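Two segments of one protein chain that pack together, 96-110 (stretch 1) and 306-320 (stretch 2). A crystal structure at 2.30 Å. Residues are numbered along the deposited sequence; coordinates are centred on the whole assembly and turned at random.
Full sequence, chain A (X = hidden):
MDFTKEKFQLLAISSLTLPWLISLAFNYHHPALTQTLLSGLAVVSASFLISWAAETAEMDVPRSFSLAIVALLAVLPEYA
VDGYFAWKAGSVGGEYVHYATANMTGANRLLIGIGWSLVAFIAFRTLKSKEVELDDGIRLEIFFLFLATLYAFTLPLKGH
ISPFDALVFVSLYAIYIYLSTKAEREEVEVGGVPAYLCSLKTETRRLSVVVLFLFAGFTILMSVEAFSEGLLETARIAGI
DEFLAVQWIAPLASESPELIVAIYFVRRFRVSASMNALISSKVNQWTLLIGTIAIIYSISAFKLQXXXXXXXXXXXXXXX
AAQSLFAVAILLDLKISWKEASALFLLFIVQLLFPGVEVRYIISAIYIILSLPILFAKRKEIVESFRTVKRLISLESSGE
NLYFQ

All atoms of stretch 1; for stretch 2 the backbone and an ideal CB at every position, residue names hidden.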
# COMPACT_ATOMS: atom_id res chain seq x y z
N TYR A 96 18.36 -8.71 -6.88
CA TYR A 96 17.67 -7.72 -6.06
C TYR A 96 17.20 -6.51 -6.88
O TYR A 96 16.28 -5.80 -6.48
CB TYR A 96 18.53 -7.28 -4.88
CG TYR A 96 18.76 -8.38 -3.85
CD1 TYR A 96 17.74 -8.79 -3.00
CD2 TYR A 96 20.00 -9.00 -3.73
CE1 TYR A 96 17.94 -9.78 -2.06
CE2 TYR A 96 20.21 -9.99 -2.79
CZ TYR A 96 19.18 -10.38 -1.96
OH TYR A 96 19.37 -11.37 -1.02
N VAL A 97 17.85 -6.29 -8.03
CA VAL A 97 17.44 -5.23 -8.95
C VAL A 97 16.02 -5.47 -9.47
O VAL A 97 15.20 -4.56 -9.51
CB VAL A 97 18.40 -5.13 -10.15
CG1 VAL A 97 17.91 -4.08 -11.14
CG2 VAL A 97 19.83 -4.83 -9.69
N HIS A 98 15.75 -6.71 -9.87
CA HIS A 98 14.43 -7.07 -10.37
C HIS A 98 13.42 -7.16 -9.22
O HIS A 98 12.27 -6.77 -9.38
CB HIS A 98 14.47 -8.41 -11.12
CG HIS A 98 15.62 -8.54 -12.06
ND1 HIS A 98 15.79 -7.73 -13.16
CD2 HIS A 98 16.67 -9.39 -12.06
CE1 HIS A 98 16.89 -8.08 -13.80
NE2 HIS A 98 17.45 -9.09 -13.15
N TYR A 99 13.87 -7.67 -8.08
CA TYR A 99 12.98 -7.87 -6.93
C TYR A 99 12.34 -6.57 -6.44
O TYR A 99 11.19 -6.56 -6.03
CB TYR A 99 13.72 -8.56 -5.78
CG TYR A 99 14.15 -9.99 -6.06
CD1 TYR A 99 13.63 -10.70 -7.14
CD2 TYR A 99 15.06 -10.63 -5.23
CE1 TYR A 99 14.03 -12.01 -7.39
CE2 TYR A 99 15.46 -11.94 -5.48
CZ TYR A 99 14.94 -12.62 -6.56
OH TYR A 99 15.35 -13.92 -6.79
N ALA A 100 13.10 -5.48 -6.50
CA ALA A 100 12.62 -4.19 -6.02
C ALA A 100 11.40 -3.74 -6.81
O ALA A 100 10.42 -3.26 -6.23
CB ALA A 100 13.72 -3.14 -6.11
N THR A 101 11.45 -3.92 -8.12
CA THR A 101 10.34 -3.50 -8.98
C THR A 101 9.21 -4.52 -8.97
O THR A 101 8.03 -4.15 -8.97
CB THR A 101 10.81 -3.24 -10.42
OG1 THR A 101 11.92 -2.34 -10.40
CG2 THR A 101 9.67 -2.64 -11.23
N ALA A 102 9.56 -5.80 -8.93
CA ALA A 102 8.57 -6.87 -8.87
C ALA A 102 7.73 -6.78 -7.59
O ALA A 102 6.52 -6.99 -7.63
CB ALA A 102 9.25 -8.24 -8.96
N ASN A 103 8.38 -6.47 -6.47
CA ASN A 103 7.68 -6.34 -5.20
C ASN A 103 6.74 -5.13 -5.19
O ASN A 103 5.64 -5.19 -4.65
CB ASN A 103 8.68 -6.25 -4.04
CG ASN A 103 8.00 -6.19 -2.69
OD1 ASN A 103 7.77 -5.11 -2.14
ND2 ASN A 103 7.66 -7.35 -2.13
N MET A 104 7.20 -4.05 -5.80
CA MET A 104 6.43 -2.82 -5.88
C MET A 104 5.18 -3.00 -6.75
O MET A 104 4.09 -2.56 -6.39
CB MET A 104 7.30 -1.70 -6.45
CG MET A 104 6.70 -0.32 -6.35
SD MET A 104 6.61 0.47 -7.96
CE MET A 104 5.15 -0.28 -8.61
N THR A 105 5.36 -3.63 -7.90
CA THR A 105 4.26 -3.86 -8.82
C THR A 105 3.28 -4.88 -8.24
O THR A 105 2.07 -4.76 -8.40
CB THR A 105 4.75 -4.34 -10.20
OG1 THR A 105 5.62 -5.47 -10.03
CG2 THR A 105 5.51 -3.22 -10.91
N GLY A 106 3.83 -5.87 -7.54
CA GLY A 106 3.01 -6.85 -6.85
C GLY A 106 2.12 -6.19 -5.82
O GLY A 106 0.92 -6.47 -5.75
N ALA A 107 2.71 -5.31 -5.01
CA ALA A 107 1.97 -4.61 -3.97
C ALA A 107 0.82 -3.81 -4.57
O ALA A 107 -0.31 -3.91 -4.09
CB ALA A 107 2.90 -3.71 -3.17
N ASN A 108 1.11 -3.04 -5.61
CA ASN A 108 0.10 -2.22 -6.28
C ASN A 108 -1.05 -3.02 -6.87
O ASN A 108 -2.21 -2.70 -6.66
CB ASN A 108 0.73 -1.35 -7.37
CG ASN A 108 1.34 -0.08 -6.82
OD1 ASN A 108 0.69 0.96 -6.77
ND2 ASN A 108 2.59 -0.16 -6.40
N ARG A 109 -0.71 -4.06 -7.63
CA ARG A 109 -1.73 -4.84 -8.33
C ARG A 109 -2.57 -5.69 -7.38
O ARG A 109 -3.77 -5.87 -7.59
CB ARG A 109 -1.10 -5.70 -9.43
CG ARG A 109 -0.41 -4.88 -10.51
CD ARG A 109 -0.57 -5.50 -11.90
NE ARG A 109 0.02 -6.83 -11.98
CZ ARG A 109 1.30 -7.08 -12.25
NH1 ARG A 109 2.13 -6.07 -12.47
NH2 ARG A 109 1.74 -8.32 -12.31
N LEU A 110 -1.94 -6.19 -6.32
CA LEU A 110 -2.64 -6.96 -5.30
C LEU A 110 -3.63 -6.08 -4.56
O LEU A 110 -4.72 -6.52 -4.20
CB LEU A 110 -1.64 -7.55 -4.30
CG LEU A 110 -2.21 -8.47 -3.22
CD1 LEU A 110 -2.21 -9.92 -3.69
CD2 LEU A 110 -1.44 -8.31 -1.92
N UNK A 306 20.37 5.33 -11.96
CA UNK A 306 19.01 4.98 -12.35
C UNK A 306 18.73 3.50 -12.07
O UNK A 306 19.61 2.65 -12.22
CB UNK A 306 18.78 5.29 -13.83
N UNK A 307 17.51 3.20 -11.64
CA UNK A 307 17.12 1.82 -11.38
C UNK A 307 16.74 1.14 -12.69
O UNK A 307 15.73 1.50 -13.30
CB UNK A 307 15.96 1.76 -10.38
N UNK A 308 17.56 0.17 -13.14
CA UNK A 308 17.34 -0.47 -14.43
C UNK A 308 16.03 -1.25 -14.46
O UNK A 308 15.55 -1.71 -13.42
CB UNK A 308 18.51 -1.40 -14.76
N UNK A 309 15.45 -1.37 -15.64
CA UNK A 309 14.20 -2.08 -15.83
C UNK A 309 14.38 -3.00 -17.02
O UNK A 309 14.43 -2.53 -18.16
CB UNK A 309 13.03 -1.12 -16.03
N UNK A 310 14.50 -4.30 -16.77
CA UNK A 310 14.68 -5.25 -17.86
C UNK A 310 13.36 -5.49 -18.60
O UNK A 310 12.35 -4.84 -18.29
CB UNK A 310 15.24 -6.57 -17.33
N UNK A 311 13.37 -6.40 -19.56
CA UNK A 311 12.17 -6.71 -20.33
C UNK A 311 11.00 -7.11 -19.43
O UNK A 311 9.91 -6.56 -19.54
CB UNK A 311 12.46 -7.83 -21.33
N UNK A 312 11.26 -8.06 -18.53
CA UNK A 312 10.25 -8.54 -17.59
C UNK A 312 9.65 -7.43 -16.72
O UNK A 312 8.43 -7.24 -16.69
CB UNK A 312 10.86 -9.61 -16.69
N UNK A 313 10.51 -6.69 -16.03
CA UNK A 313 10.04 -5.66 -15.10
C UNK A 313 9.33 -4.49 -15.80
O UNK A 313 8.41 -3.90 -15.23
CB UNK A 313 11.22 -5.13 -14.29
N UNK A 314 9.75 -4.18 -17.02
CA UNK A 314 9.10 -3.14 -17.82
C UNK A 314 7.67 -3.54 -18.15
O UNK A 314 6.75 -2.72 -18.10
CB UNK A 314 9.89 -2.88 -19.11
N UNK A 315 7.48 -4.81 -18.48
CA UNK A 315 6.15 -5.35 -18.73
C UNK A 315 5.31 -5.29 -17.46
O UNK A 315 4.12 -5.00 -17.51
CB UNK A 315 6.24 -6.79 -19.25
N UNK A 316 5.94 -5.57 -16.32
CA UNK A 316 5.25 -5.54 -15.04
C UNK A 316 4.76 -4.13 -14.71
O UNK A 316 3.64 -3.95 -14.24
CB UNK A 316 6.17 -6.05 -13.93
N UNK A 317 5.61 -3.14 -14.96
CA UNK A 317 5.26 -1.75 -14.71
C UNK A 317 4.16 -1.30 -15.66
O UNK A 317 3.21 -0.64 -15.24
CB UNK A 317 6.49 -0.85 -14.85
N UNK A 318 4.28 -1.69 -16.93
CA UNK A 318 3.27 -1.39 -17.94
C UNK A 318 1.92 -2.00 -17.55
O UNK A 318 0.88 -1.35 -17.64
CB UNK A 318 3.71 -1.91 -19.31
N UNK A 319 1.96 -3.25 -17.11
CA UNK A 319 0.76 -3.96 -16.68
C UNK A 319 0.14 -3.25 -15.49
O UNK A 319 -1.08 -3.08 -15.41
CB UNK A 319 1.08 -5.41 -16.33
N UNK A 320 0.99 -2.82 -14.56
CA UNK A 320 0.53 -2.14 -13.35
C UNK A 320 -0.07 -0.78 -13.68
O UNK A 320 -1.08 -0.39 -13.11
CB UNK A 320 1.68 -1.98 -12.36

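Position 306 lies out of reach of stretch 1, so the helix there sets no condition; it is Ser306. At 307 the backbone is extended and CA-to-CB points toward stretch 1, yet no atom of it lies within 5.5 Å of the CB. A long apolar side chain could cross the gap to Val97, and the residue is Leu307, whose CD1 comes 4.2 Å from Val97 CG1. Position 308, with phi near -64° and psi near 152°, would accept many residues, proline included; its CB is 4.5 Å from Val97 CG1. Pro308 places its CD 4.0 Å from Val97 CG1, while a water links its carbonyl to Val97 O and Thr101 OG1.

At 309 the CB points away, so only a side chain that bends back could touch stretch 1. Leu309 does so, bringing CD1 to 3.6 Å from Thr101 OG1.

Position 310 immediately precedes a helix whose first amides lack partners, which favours Asp, Asn, Ser or Thr; the nearby imidazole of His98 would also suit an acid. Asp310 caps the helix: its OD1 accepts from the backbone N of 313 at 2.8 Å. Its OD2 lies 3.4 Å from His98 CE1, a contact without a hydrogen bond, but a water joins Asp310 N to His98 ND1.

Position 311 is out of reach and is Ala311. At 312 the CB points toward stretch 1 but nothing is near, leaving room for a long chain; Arg312 instead serves its own helix, turning to a partner one turn on, at 316.

The CB of 313 is 4.2 Å from Thr101 CG2, beside the backbone of stretch 1, where a flexible, medium-sized chain would fit. Gln313 folds along this surface, its CG at the edge of the His98 ring and its OE1 3.5 Å from Ala102 CB.

At 314 the CB points away and at 315 sideways, with nothing of stretch 1 within 5.5 Å of either, so many residues, polar ones included, would do; they are Ser314 and Glu315. Ser314 OG returns to Asp310 O.

At 316 the CB lies 4.3 Å from Arg109 NH1, so an acid is the obvious choice. Glu316 forms a salt bridge, OE2 accepting from Arg109 NH2 at 2.7 Å and from NH1 at 3.0 Å, while Glu316 OE1 accepts from Arg312 NE at 2.9 Å.

Methyl groups of Thr101 and Thr105 approach 317, favouring a small apolar residue; Val317 sets CG2 3.7 Å from Thr101 CG2. At 318 the CB points away from stretch 1, which sets no demand; the residue is Leu318.

At 319 an apolar chain could cover the guanidinium, and Leu319 CD1 lies over one face, 3.7 Å from Arg109 CZ. Position 320 faces Thr105, Asn108 and Arg109 closely, favouring something compact. Thr320 packs CG2 3.7 Å from Asn108 CB, and its OG1 donates to Glu316 O.

Stretch 2 (306-320) SLPLDARQSEEVLLT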
# COMPACT_ATOMS: atom_id res chain seq x y z
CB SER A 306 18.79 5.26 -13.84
OG SER A 306 18.87 6.65 -14.11
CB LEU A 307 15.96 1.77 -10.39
CG LEU A 307 15.36 0.40 -10.06
CD1 LEU A 307 16.40 -0.50 -9.42
CD2 LEU A 307 14.15 0.56 -9.16
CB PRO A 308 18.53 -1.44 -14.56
CG PRO A 308 19.54 -0.96 -13.56
CD PRO A 308 18.73 -0.38 -12.44
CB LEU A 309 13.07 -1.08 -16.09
CG LEU A 309 11.75 -1.12 -15.32
CD1 LEU A 309 11.97 -1.30 -13.82
CD2 LEU A 309 10.96 0.16 -15.60
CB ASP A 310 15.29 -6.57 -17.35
CG ASP A 310 14.33 -7.38 -16.48
OD1 ASP A 310 13.32 -6.83 -16.01
OD2 ASP A 310 14.59 -8.58 -16.26
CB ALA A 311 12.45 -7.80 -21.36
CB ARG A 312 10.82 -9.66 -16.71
CG ARG A 312 9.90 -10.12 -15.58
CD ARG A 312 8.62 -10.75 -16.12
NE ARG A 312 7.68 -11.10 -15.06
CZ ARG A 312 7.69 -12.25 -14.39
NH1 ARG A 312 8.60 -13.17 -14.67
NH2 ARG A 312 6.79 -12.48 -13.45
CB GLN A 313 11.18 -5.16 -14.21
CG GLN A 313 11.75 -6.23 -13.30
CD GLN A 313 10.67 -7.07 -12.64
OE1 GLN A 313 9.81 -6.56 -11.93
NE2 GLN A 313 10.72 -8.38 -12.89
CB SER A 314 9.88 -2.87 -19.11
OG SER A 314 11.19 -2.42 -18.82
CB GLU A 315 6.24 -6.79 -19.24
CG GLU A 315 6.94 -6.94 -20.58
CD GLU A 315 7.56 -8.31 -20.78
OE1 GLU A 315 7.32 -9.21 -19.95
OE2 GLU A 315 8.29 -8.49 -21.78
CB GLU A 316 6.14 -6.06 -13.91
CG GLU A 316 6.49 -7.54 -14.01
CD GLU A 316 5.29 -8.44 -13.82
OE1 GLU A 316 5.34 -9.60 -14.29
OE2 GLU A 316 4.29 -8.01 -13.20
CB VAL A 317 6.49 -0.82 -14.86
CG1 VAL A 317 6.08 0.64 -14.87
CG2 VAL A 317 7.49 -1.09 -13.75
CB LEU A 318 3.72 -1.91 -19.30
CG LEU A 318 2.70 -1.92 -20.44
CD1 LEU A 318 2.19 -0.51 -20.73
CD2 LEU A 318 3.31 -2.54 -21.70
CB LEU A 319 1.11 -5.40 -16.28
CG LEU A 319 0.13 -6.55 -16.51
CD1 LEU A 319 0.64 -7.81 -15.82
CD2 LEU A 319 -1.28 -6.23 -16.03
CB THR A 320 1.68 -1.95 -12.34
OG1 THR A 320 2.36 -3.20 -12.14
CG2 THR A 320 1.15 -1.45 -11.01
O HOH W 1 14.02 -3.33 -11.70
O HOH W 2 14.81 -5.42 -13.99
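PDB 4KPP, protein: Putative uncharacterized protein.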